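Local atomic coordinates of c-di-GMP synthase (Capnocytophaga granulosa, PDB entry 6WT9), a protein that synthesises the second messenger 3',3'-c-di-GMP from two molecules of GTP in a CBASS system that defends bacteria against phage. Residues R154-Y165 with I170-N180; I189-D197 with Y209-K217. One frame throughout, in Å; residues are numbered along the deposited sequence.

Contact 1: R154-Y165 with I170-N180; sequences RLLSEQKLSSVY and ITHPKAIKITN
Helix 154-164 lies over strand 176-180 with the two axes 9.4 Å apart and 21° from parallel, so Tyr165 comes level with Ile178 and Glu158 with Ile170. It is a helix-on-sheet layer of the nucleotidyltransferase fold: the chain leaves the helix, runs through strand 167-169 and turns back as 176-180, so both strands of that hairpin meet the helix that precedes them. Ile176 and Ile178 point at the helix, and Leu161 spans the two, its CD1 3.9 Å from Ile176 CG2 and its CB 4.0 Å from Ile178 CG2. Ile176 CD1 reaches further and touches both Ser157 CB and Glu158 CG, while its CG1 lies over one face of the Arg154 guanidinium. That group arrives through bends at chi2 and chi3, and its NE gives a hydrogen bond to a water that may in turn donate to Pro173 O. Glu158 crosses Ile170 at about a right angle, CG to CG2 at 3.8 Å. Ser162 OG donates a hydrogen bond to Glu158 O, reaching it from the face opposite to Ser162 N, and also touches Ile170 CG2. Val67 of helix 54-71 packs on both Tyr165 and Ile178. The Tyr165 ring is clamped between Val164 CG1 and Ile178 CD1, the latter in a CH-pi contact 3.7 Å from the ring centroid and 8° off its normal.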
loop_
_atom_site.group_PDB
_atom_site.type_symbol
_atom_site.label_atom_id
_atom_site.label_comp_id
_atom_site.label_asym_id
_atom_site.label_seq_id
_atom_site.Cartn_x
_atom_site.Cartn_y
_atom_site.Cartn_z
ATOM N N ARG A 154 -8.263 21.434 -10.288
ATOM C CA ARG A 154 -6.885 21.070 -10.602
ATOM C C ARG A 154 -6.018 22.312 -10.778
ATOM O O ARG A 154 -4.900 22.379 -10.255
ATOM C CB ARG A 154 -6.847 20.199 -11.859
ATOM C CG ARG A 154 -5.448 19.843 -12.341
ATOM C CD ARG A 154 -4.660 19.110 -11.269
ATOM N NE ARG A 154 -3.725 18.141 -11.834
ATOM C CZ ARG A 154 -2.452 18.400 -12.117
ATOM N NH1 ARG A 154 -1.953 19.604 -11.890
ATOM N NH2 ARG A 154 -1.678 17.454 -12.628
ATOM N N LEU A 155 -6.523 23.310 -11.508
ATOM C CA LEU A 155 -5.757 24.536 -11.714
ATOM C C LEU A 155 -5.612 25.328 -10.418
ATOM O O LEU A 155 -4.548 25.896 -10.148
ATOM C CB LEU A 155 -6.419 25.391 -12.795
ATOM C CG LEU A 155 -6.366 24.840 -14.222
ATOM C CD1 LEU A 155 -7.208 25.692 -15.156
ATOM C CD2 LEU A 155 -4.928 24.764 -14.714
ATOM N N LEU A 156 -6.669 25.378 -9.603
ATOM C CA LEU A 156 -6.584 26.103 -8.339
ATOM C C LEU A 156 -5.650 25.401 -7.363
ATOM O O LEU A 156 -4.932 26.060 -6.602
ATOM C CB LEU A 156 -7.976 26.265 -7.727
ATOM C CG LEU A 156 -8.921 27.253 -8.414
ATOM C CD1 LEU A 156 -10.293 27.221 -7.762
ATOM C CD2 LEU A 156 -8.344 28.659 -8.378
ATOM N N SER A 157 -5.652 24.066 -7.365
ATOM C CA SER A 157 -4.715 23.332 -6.523
ATOM C C SER A 157 -3.277 23.579 -6.961
ATOM O O SER A 157 -2.376 23.670 -6.121
ATOM C CB SER A 157 -5.040 21.838 -6.550
ATOM O OG SER A 157 -6.365 21.595 -6.106
ATOM N N GLU A 158 -3.044 23.697 -8.271
ATOM C CA GLU A 158 -1.704 24.002 -8.764
ATOM C C GLU A 158 -1.220 25.348 -8.244
ATOM O O GLU A 158 -0.082 25.477 -7.781
ATOM C CB GLU A 158 -1.686 23.995 -10.291
ATOM C CG GLU A 158 -1.800 22.626 -10.916
ATOM C CD GLU A 158 -1.804 22.682 -12.431
ATOM O OE1 GLU A 158 -1.671 23.794 -12.986
ATOM O OE2 GLU A 158 -1.941 21.616 -13.066
ATOM N N GLN A 159 -2.078 26.367 -8.314
ATOM C CA GLN A 159 -1.673 27.713 -7.925
ATOM C C GLN A 159 -1.335 27.778 -6.442
ATOM O O GLN A 159 -0.278 28.291 -6.055
ATOM C CB GLN A 159 -2.779 28.709 -8.272
ATOM C CG GLN A 159 -2.463 30.145 -7.893
ATOM C CD GLN A 159 -3.558 31.108 -8.313
ATOM O OE1 GLN A 159 -4.519 30.721 -8.980
ATOM N NE2 GLN A 159 -3.417 32.370 -7.923
ATOM N N LYS A 160 -2.222 27.254 -5.594
ATOM C CA LYS A 160 -2.004 27.311 -4.152
ATOM C C LYS A 160 -0.790 26.484 -3.742
ATOM O O LYS A 160 0.081 26.966 -3.009
ATOM C CB LYS A 160 -3.258 26.836 -3.417
ATOM C CG LYS A 160 -3.015 26.390 -1.981
ATOM C CD LYS A 160 -2.612 27.552 -1.087
ATOM C CE LYS A 160 -3.728 28.575 -0.962
ATOM N NZ LYS A 160 -3.356 29.667 -0.017
ATOM N N LEU A 161 -0.714 25.236 -4.208
ATOM C CA LEU A 161 0.368 24.355 -3.778
ATOM C C LEU A 161 1.720 24.843 -4.283
ATOM O O LEU A 161 2.711 24.801 -3.545
ATOM C CB LEU A 161 0.096 22.924 -4.240
ATOM C CG LEU A 161 -1.129 22.272 -3.596
ATOM C CD1 LEU A 161 -1.357 20.870 -4.146
ATOM C CD2 LEU A 161 -0.995 22.249 -2.081
ATOM N N SER A 162 1.784 25.313 -5.532
ATOM C CA SER A 162 3.030 25.882 -6.038
ATOM C C SER A 162 3.429 27.139 -5.282
ATOM O O SER A 162 4.613 27.493 -5.265
ATOM C CB SER A 162 2.909 26.197 -7.530
ATOM O OG SER A 162 2.559 25.041 -8.268
ATOM N N SER A 163 2.469 27.817 -4.657
ATOM C CA SER A 163 2.744 29.013 -3.878
ATOM C C SER A 163 3.135 28.715 -2.437
ATOM O O SER A 163 3.743 29.572 -1.785
ATOM C CB SER A 163 1.521 29.935 -3.893
ATOM O OG SER A 163 1.555 30.837 -2.807
ATOM N N VAL A 164 2.808 27.531 -1.928
ATOM C CA VAL A 164 3.107 27.165 -0.551
ATOM C C VAL A 164 4.391 26.350 -0.449
ATOM O O VAL A 164 5.205 26.580 0.445
ATOM C CB VAL A 164 1.915 26.403 0.066
ATOM C CG1 VAL A 164 2.321 25.746 1.373
ATOM C CG2 VAL A 164 0.747 27.347 0.284
ATOM N N TYR A 165 4.594 25.407 -1.363
ATOM C CA TYR A 165 5.719 24.484 -1.305
ATOM C C TYR A 165 6.686 24.776 -2.443
ATOM O O TYR A 165 6.281 24.829 -3.610
ATOM C CB TYR A 165 5.233 23.034 -1.379
ATOM C CG TYR A 165 4.284 22.656 -0.265
ATOM C CD1 TYR A 165 4.754 22.411 1.018
ATOM C CD2 TYR A 165 2.920 22.537 -0.497
ATOM C CE1 TYR A 165 3.894 22.064 2.041
ATOM C CE2 TYR A 165 2.051 22.187 0.521
ATOM C CZ TYR A 165 2.546 21.951 1.787
ATOM O OH TYR A 165 1.694 21.605 2.808
ATOM N N ILE A 170 3.794 19.716 -10.918
ATOM C CA ILE A 170 2.506 19.765 -11.599
ATOM C C ILE A 170 2.590 19.142 -12.994
ATOM O O ILE A 170 1.734 19.398 -13.838
ATOM C CB ILE A 170 1.961 21.202 -11.669
ATOM C CG1 ILE A 170 2.845 22.071 -12.568
ATOM C CG2 ILE A 170 1.864 21.808 -10.278
ATOM C CD1 ILE A 170 2.242 23.425 -12.887
ATOM N N THR A 171 3.606 18.313 -13.243
ATOM C CA THR A 171 3.828 17.786 -14.587
ATOM C C THR A 171 2.863 16.655 -14.925
ATOM O O THR A 171 2.346 16.596 -16.045
ATOM C CB THR A 171 5.275 17.313 -14.728
ATOM O OG1 THR A 171 6.158 18.437 -14.622
ATOM C CG2 THR A 171 5.494 16.623 -16.068
ATOM N N HIS A 172 2.604 15.756 -13.983
ATOM C CA HIS A 172 1.750 14.614 -14.283
ATOM C C HIS A 172 0.286 15.049 -14.316
ATOM O O HIS A 172 -0.164 15.747 -13.404
ATOM C CB HIS A 172 1.942 13.505 -13.256
ATOM C CG HIS A 172 1.374 12.188 -13.681
ATOM N ND1 HIS A 172 0.119 11.759 -13.305
ATOM C CD2 HIS A 172 1.885 11.209 -14.465
ATOM C CE1 HIS A 172 -0.114 10.570 -13.831
ATOM N NE2 HIS A 172 0.942 10.214 -14.540
ATOM N N PRO A 173 -0.476 14.653 -15.336
ATOM C CA PRO A 173 -1.855 15.142 -15.476
ATOM C C PRO A 173 -2.869 14.473 -14.561
ATOM O O PRO A 173 -4.052 14.828 -14.621
ATOM C CB PRO A 173 -2.169 14.837 -16.949
ATOM C CG PRO A 173 -1.346 13.637 -17.253
ATOM C CD PRO A 173 -0.071 13.803 -16.469
ATOM N N LYS A 174 -2.465 13.518 -13.724
ATOM C CA LYS A 174 -3.394 12.870 -12.809
ATOM C C LYS A 174 -3.142 13.200 -11.345
ATOM O O LYS A 174 -4.000 12.896 -10.509
ATOM C CB LYS A 174 -3.357 11.344 -12.990
ATOM C CG LYS A 174 -4.112 10.831 -14.207
ATOM C CD LYS A 174 -4.261 9.317 -14.153
ATOM C CE LYS A 174 -3.492 8.630 -15.272
ATOM N NZ LYS A 174 -4.130 8.838 -16.602
ATOM N N ALA A 175 -2.008 13.810 -11.010
ATOM C CA ALA A 175 -1.704 14.070 -9.611
ATOM C C ALA A 175 -0.703 15.209 -9.498
ATOM O O ALA A 175 0.150 15.395 -10.369
ATOM C CB ALA A 175 -1.155 12.818 -8.915
ATOM N N ILE A 176 -0.826 15.964 -8.410
ATOM C CA ILE A 176 0.153 16.969 -8.014
ATOM C C ILE A 176 0.973 16.390 -6.873
ATOM O O ILE A 176 0.415 15.833 -5.921
ATOM C CB ILE A 176 -0.531 18.280 -7.585
ATOM C CG1 ILE A 176 -1.483 18.776 -8.673
ATOM C CG2 ILE A 176 0.509 19.345 -7.257
ATOM C CD1 ILE A 176 -2.246 20.028 -8.284
ATOM N N LYS A 177 2.295 16.516 -6.962
ATOM C CA LYS A 177 3.198 15.991 -5.945
ATOM C C LYS A 177 3.924 17.151 -5.284
ATOM O O LYS A 177 4.569 17.954 -5.969
ATOM C CB LYS A 177 4.200 15.003 -6.549
ATOM C CG LYS A 177 5.075 14.311 -5.515
ATOM C CD LYS A 177 5.942 13.233 -6.144
ATOM C CE LYS A 177 6.627 12.388 -5.080
ATOM N NZ LYS A 177 5.641 11.676 -4.216
ATOM N N ILE A 178 3.820 17.240 -3.958
ATOM C CA ILE A 178 4.482 18.287 -3.196
ATOM C C ILE A 178 5.449 17.641 -2.216
ATOM O O ILE A 178 5.349 16.457 -1.886
ATOM C CB ILE A 178 3.483 19.202 -2.451
ATOM C CG1 ILE A 178 2.764 18.438 -1.332
ATOM C CG2 ILE A 178 2.483 19.807 -3.426
ATOM C CD1 ILE A 178 3.346 18.673 0.060
ATOM N N THR A 179 6.392 18.450 -1.742
ATOM C CA THR A 179 7.352 18.032 -0.729
ATOM C C THR A 179 7.323 19.043 0.405
ATOM O O THR A 179 7.616 20.224 0.195
ATOM C CB THR A 179 8.765 17.920 -1.308
ATOM O OG1 THR A 179 8.798 16.879 -2.293
ATOM C CG2 THR A 179 9.770 17.607 -0.207
ATOM N N ASN A 180 6.950 18.585 1.595
ATOM C CA ASN A 180 7.044 19.400 2.803
ATOM C C ASN A 180 8.489 19.328 3.277
ATOM O O ASN A 180 8.890 18.366 3.937
ATOM C CB ASN A 180 6.070 18.903 3.865
ATOM C CG ASN A 180 5.931 19.864 5.036
ATOM O OD1 ASN A 180 6.915 20.429 5.514
ATOM N ND2 ASN A 180 4.702 20.051 5.504
HETATM O O HOH W 1 -5.587 16.179 -12.376
HETATM O O HOH W 2 2.170 18.916 3.891
#

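Contact 2: I189-D197 with Y209-K217; sequences IVIANWYDD and YRGIQIYNK
Strands 189-194 and 212-216 pair antiparallel, with Asn193 and Gln213 as a hydrogen-bonded pair flanked by the non-hydrogen-bonded pairs Ala192-Ile214 and Trp194-Ile212. The strands, twisted to 130°, belong to the mixed sheet of the nucleotidyltransferase fold, where strand 98-104 flanks 185-194 and strand 221-226 flanks 212-216. Tyr215 N gives a nearly straight bond to Ile191 O (2.7 Å), and Tyr195 N carries the ladder beyond the strand to Gly211 O (3.0 Å). On the Ala192 face, Ile214 CD1 touches both Val190 CG1 and Ala192 CB. The side chains of Trp194 and Ile212 diverge, yet Ile212 CG2 still meets Trp194 CZ3 at 3.6 Å. Gln213 OE1 comes to the Tyr195 ring in its plane, 3.3 Å from CD1, with amide and ring 82° apart. Arg210 can be followed outward: with CG set between backbone N and carbonyl carbon (chi1 40°), its CB, CG and CD pass 3.6 to 3.7 Å from Tyr195 O and the extended chain brings the guanidinium to Trp194. There CZ lies 4.0 Å from Trp194 CB, NH1 sits over a face of the indole, and NH2 donates to Tyr195 O at 3.3 Å from above the carbonyl plane. The arginine thus combines one long hydrogen bond with packing on an indole, and the poorly ordered Asp196 carboxylate, well out of the guanidinium plane, may add a diffuse attraction.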
loop_
_atom_site.group_PDB
_atom_site.type_symbol
_atom_site.label_atom_id
_atom_site.label_comp_id
_atom_site.label_asym_id
_atom_site.label_seq_id
_atom_site.Cartn_x
_atom_site.Cartn_y
_atom_site.Cartn_z
ATOM N N ILE A 189 -1.597 14.702 -4.644
ATOM C CA ILE A 189 -2.929 15.294 -4.604
ATOM C C ILE A 189 -3.651 14.911 -5.887
ATOM O O ILE A 189 -3.183 15.230 -6.986
ATOM C CB ILE A 189 -2.871 16.822 -4.438
ATOM C CG1 ILE A 189 -2.234 17.201 -3.097
ATOM C CG2 ILE A 189 -4.263 17.425 -4.554
ATOM C CD1 ILE A 189 -0.726 17.380 -3.147
ATOM N N VAL A 190 -4.793 14.242 -5.748
ATOM C CA VAL A 190 -5.545 13.704 -6.876
ATOM C C VAL A 190 -6.918 14.362 -6.913
ATOM O O VAL A 190 -7.589 14.470 -5.880
ATOM C CB VAL A 190 -5.670 12.173 -6.783
ATOM C CG1 VAL A 190 -6.470 11.630 -7.952
ATOM C CG2 VAL A 190 -4.293 11.531 -6.731
ATOM N N ILE A 191 -7.335 14.793 -8.103
ATOM C CA ILE A 191 -8.620 15.449 -8.318
ATOM C C ILE A 191 -9.599 14.421 -8.868
ATOM O O ILE A 191 -9.298 13.735 -9.851
ATOM C CB ILE A 191 -8.477 16.641 -9.280
ATOM C CG1 ILE A 191 -7.383 17.596 -8.795
ATOM C CG2 ILE A 191 -9.802 17.367 -9.443
ATOM C CD1 ILE A 191 -7.614 18.143 -7.404
ATOM N N ALA A 192 -10.774 14.316 -8.247
ATOM C CA ALA A 192 -11.743 13.302 -8.637
ATOM C C ALA A 192 -13.153 13.782 -8.311
ATOM O O ALA A 192 -13.352 14.853 -7.727
ATOM C CB ALA A 192 -11.443 11.966 -7.945
ATOM N N ASN A 193 -14.138 12.977 -8.709
ATOM C CA ASN A 193 -15.528 13.172 -8.319
ATOM C C ASN A 193 -16.176 11.807 -8.123
ATOM O O ASN A 193 -15.626 10.772 -8.507
ATOM C CB ASN A 193 -16.302 14.002 -9.354
ATOM C CG ASN A 193 -16.553 13.247 -10.643
ATOM O OD1 ASN A 193 -15.748 12.412 -11.058
ATOM N ND2 ASN A 193 -17.675 13.540 -11.290
ATOM N N TRP A 194 -17.358 11.810 -7.512
ATOM C CA TRP A 194 -18.081 10.574 -7.246
ATOM C C TRP A 194 -18.763 10.062 -8.509
ATOM O O TRP A 194 -19.285 10.840 -9.311
ATOM C CB TRP A 194 -19.127 10.787 -6.152
ATOM C CG TRP A 194 -18.561 11.201 -4.832
ATOM C CD1 TRP A 194 -18.645 12.434 -4.255
ATOM C CD2 TRP A 194 -17.820 10.381 -3.921
ATOM N NE1 TRP A 194 -18.004 12.433 -3.041
ATOM C CE2 TRP A 194 -17.489 11.184 -2.812
ATOM C CE3 TRP A 194 -17.405 9.047 -3.935
ATOM C CZ2 TRP A 194 -16.762 10.698 -1.728
ATOM C CZ3 TRP A 194 -16.683 8.564 -2.856
ATOM C CH2 TRP A 194 -16.370 9.388 -1.768
ATOM N N TYR A 195 -18.760 8.741 -8.677
ATOM C CA TYR A 195 -19.472 8.122 -9.787
ATOM C C TYR A 195 -20.975 8.237 -9.564
ATOM O O TYR A 195 -21.492 7.828 -8.520
ATOM C CB TYR A 195 -19.057 6.657 -9.924
ATOM C CG TYR A 195 -19.731 5.916 -11.058
ATOM C CD1 TYR A 195 -19.247 6.005 -12.358
ATOM C CD2 TYR A 195 -20.844 5.118 -10.827
ATOM C CE1 TYR A 195 -19.858 5.326 -13.396
ATOM C CE2 TYR A 195 -21.461 4.436 -11.859
ATOM C CZ TYR A 195 -20.963 4.542 -13.141
ATOM O OH TYR A 195 -21.575 3.865 -14.171
ATOM N N ASP A 196 -21.682 8.800 -10.552
ATOM C CA ASP A 196 -23.094 9.135 -10.392
ATOM C C ASP A 196 -23.965 8.520 -11.485
ATOM O O ASP A 196 -25.097 8.969 -11.691
ATOM C CB ASP A 196 -23.279 10.655 -10.364
ATOM C CG ASP A 196 -24.561 11.077 -9.671
ATOM O OD1 ASP A 196 -25.264 10.198 -9.129
ATOM O OD2 ASP A 196 -24.866 12.288 -9.670
ATOM N N ASP A 197 -23.470 7.506 -12.188
ATOM C CA ASP A 197 -24.257 6.861 -13.234
ATOM C C ASP A 197 -24.898 5.574 -12.722
ATOM O O ASP A 197 -25.140 5.423 -11.526
ATOM C CB ASP A 197 -23.389 6.566 -14.460
ATOM C CG ASP A 197 -22.767 7.816 -15.050
ATOM O OD1 ASP A 197 -23.332 8.913 -14.854
ATOM O OD2 ASP A 197 -21.716 7.701 -15.715
ATOM N N TYR A 209 -20.525 2.292 -1.979
ATOM C CA TYR A 209 -19.238 2.397 -2.671
ATOM C C TYR A 209 -19.460 2.429 -4.183
ATOM O O TYR A 209 -19.145 1.495 -4.923
ATOM C CB TYR A 209 -18.317 1.257 -2.259
ATOM C CG TYR A 209 -17.945 1.275 -0.796
ATOM C CD1 TYR A 209 -17.031 2.198 -0.305
ATOM C CD2 TYR A 209 -18.503 0.368 0.095
ATOM C CE1 TYR A 209 -16.686 2.219 1.032
ATOM C CE2 TYR A 209 -18.161 0.381 1.435
ATOM C CZ TYR A 209 -17.253 1.308 1.898
ATOM O OH TYR A 209 -16.911 1.327 3.230
ATOM N N ARG A 210 -20.019 3.549 -4.641
ATOM C CA ARG A 210 -20.225 3.756 -6.066
ATOM C C ARG A 210 -18.934 4.082 -6.803
ATOM O O ARG A 210 -18.924 4.064 -8.039
ATOM C CB ARG A 210 -21.258 4.862 -6.295
ATOM C CG ARG A 210 -21.140 6.049 -5.349
ATOM C CD ARG A 210 -22.478 6.764 -5.226
ATOM N NE ARG A 210 -22.443 7.855 -4.255
ATOM C CZ ARG A 210 -22.415 9.144 -4.580
ATOM N NH1 ARG A 210 -22.386 10.069 -3.631
ATOM N NH2 ARG A 210 -22.424 9.509 -5.856
ATOM N N GLY A 211 -17.852 4.368 -6.083
ATOM C CA GLY A 211 -16.563 4.600 -6.693
ATOM C C GLY A 211 -16.309 6.061 -7.019
ATOM O O GLY A 211 -17.192 6.919 -6.958
ATOM N N ILE A 212 -15.057 6.342 -7.371
ATOM C CA ILE A 212 -14.641 7.672 -7.784
ATOM C C ILE A 212 -14.112 7.593 -9.208
ATOM O O ILE A 212 -13.795 6.518 -9.726
ATOM C CB ILE A 212 -13.578 8.279 -6.845
ATOM C CG1 ILE A 212 -12.296 7.444 -6.873
ATOM C CG2 ILE A 212 -14.121 8.387 -5.430
ATOM C CD1 ILE A 212 -11.187 8.002 -6.007
ATOM N N GLN A 213 -14.023 8.758 -9.843
ATOM C CA GLN A 213 -13.500 8.884 -11.198
ATOM C C GLN A 213 -12.407 9.941 -11.186
ATOM O O GLN A 213 -12.674 11.110 -10.888
ATOM C CB GLN A 213 -14.614 9.249 -12.183
ATOM C CG GLN A 213 -15.729 8.209 -12.238
ATOM C CD GLN A 213 -16.877 8.612 -13.144
ATOM O OE1 GLN A 213 -17.179 7.930 -14.123
ATOM N NE2 GLN A 213 -17.530 9.720 -12.814
ATOM N N ILE A 214 -11.183 9.528 -11.502
ATOM C CA ILE A 214 -10.027 10.411 -11.425
ATOM C C ILE A 214 -10.047 11.380 -12.596
ATOM O O ILE A 214 -10.307 10.991 -13.740
ATOM C CB ILE A 214 -8.727 9.589 -11.406
ATOM C CG1 ILE A 214 -8.779 8.538 -10.294
ATOM C CG2 ILE A 214 -7.515 10.498 -11.244
ATOM C CD1 ILE A 214 -8.985 9.116 -8.914
ATOM N N TYR A 215 -9.771 12.651 -12.317
ATOM C CA TYR A 215 -9.695 13.649 -13.372
ATOM C C TYR A 215 -8.368 13.527 -14.111
ATOM O O TYR A 215 -7.306 13.425 -13.489
ATOM C CB TYR A 215 -9.852 15.056 -12.807
ATOM C CG TYR A 215 -9.617 16.130 -13.841
ATOM C CD1 TYR A 215 -10.497 16.300 -14.902
ATOM C CD2 TYR A 215 -8.513 16.969 -13.765
ATOM C CE1 TYR A 215 -10.287 17.277 -15.856
ATOM C CE2 TYR A 215 -8.294 17.951 -14.713
ATOM C CZ TYR A 215 -9.185 18.099 -15.757
ATOM O OH TYR A 215 -8.977 19.073 -16.707
ATOM N N ASN A 216 -8.433 13.541 -15.438
ATOM C CA ASN A 216 -7.259 13.436 -16.295
ATOM C C ASN A 216 -7.052 14.785 -16.973
ATOM O O ASN A 216 -7.801 15.148 -17.886
ATOM C CB ASN A 216 -7.435 12.316 -17.318
ATOM C CG ASN A 216 -6.143 11.956 -18.019
ATOM O OD1 ASN A 216 -5.351 12.826 -18.379
ATOM N ND2 ASN A 216 -5.921 10.661 -18.215
ATOM N N LYS A 217 -6.035 15.524 -16.521
ATOM C CA LYS A 217 -5.752 16.835 -17.096
ATOM C C LYS A 217 -5.374 16.734 -18.567
ATOM O O LYS A 217 -5.677 17.641 -19.351
ATOM C CB LYS A 217 -4.637 17.514 -16.299
ATOM C CG LYS A 217 -4.254 18.908 -16.766
ATOM C CD LYS A 217 -3.082 19.434 -15.951
ATOM C CE LYS A 217 -2.687 20.838 -16.370
ATOM N NZ LYS A 217 -1.542 21.348 -15.566
#

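Contact 1 and contact 2 follow one another along the chain, their centres about 18 Å apart, and meet in one sheet. Strands 176-180 and 185-194 are neighbours there, with Ile189 N 2.6 Å from Ile176 O in a probable hydrogen bond. On the face of the sheet covered by helix 147-164, Leu161 CD1 of contact 1 packs on Ile189 CD1 of contact 2 at 3.7 Å. Glu158 OE2 and Lys217 NZ are modelled as a salt bridge between helix and segment 209-217, though the placing of OE2 is doubtful. Segment 189-197 therefore has the hairpin of contact 1 beside its beginning and strand 212-216 beside its later part, all within the nucleotidyltransferase fold of the synthase.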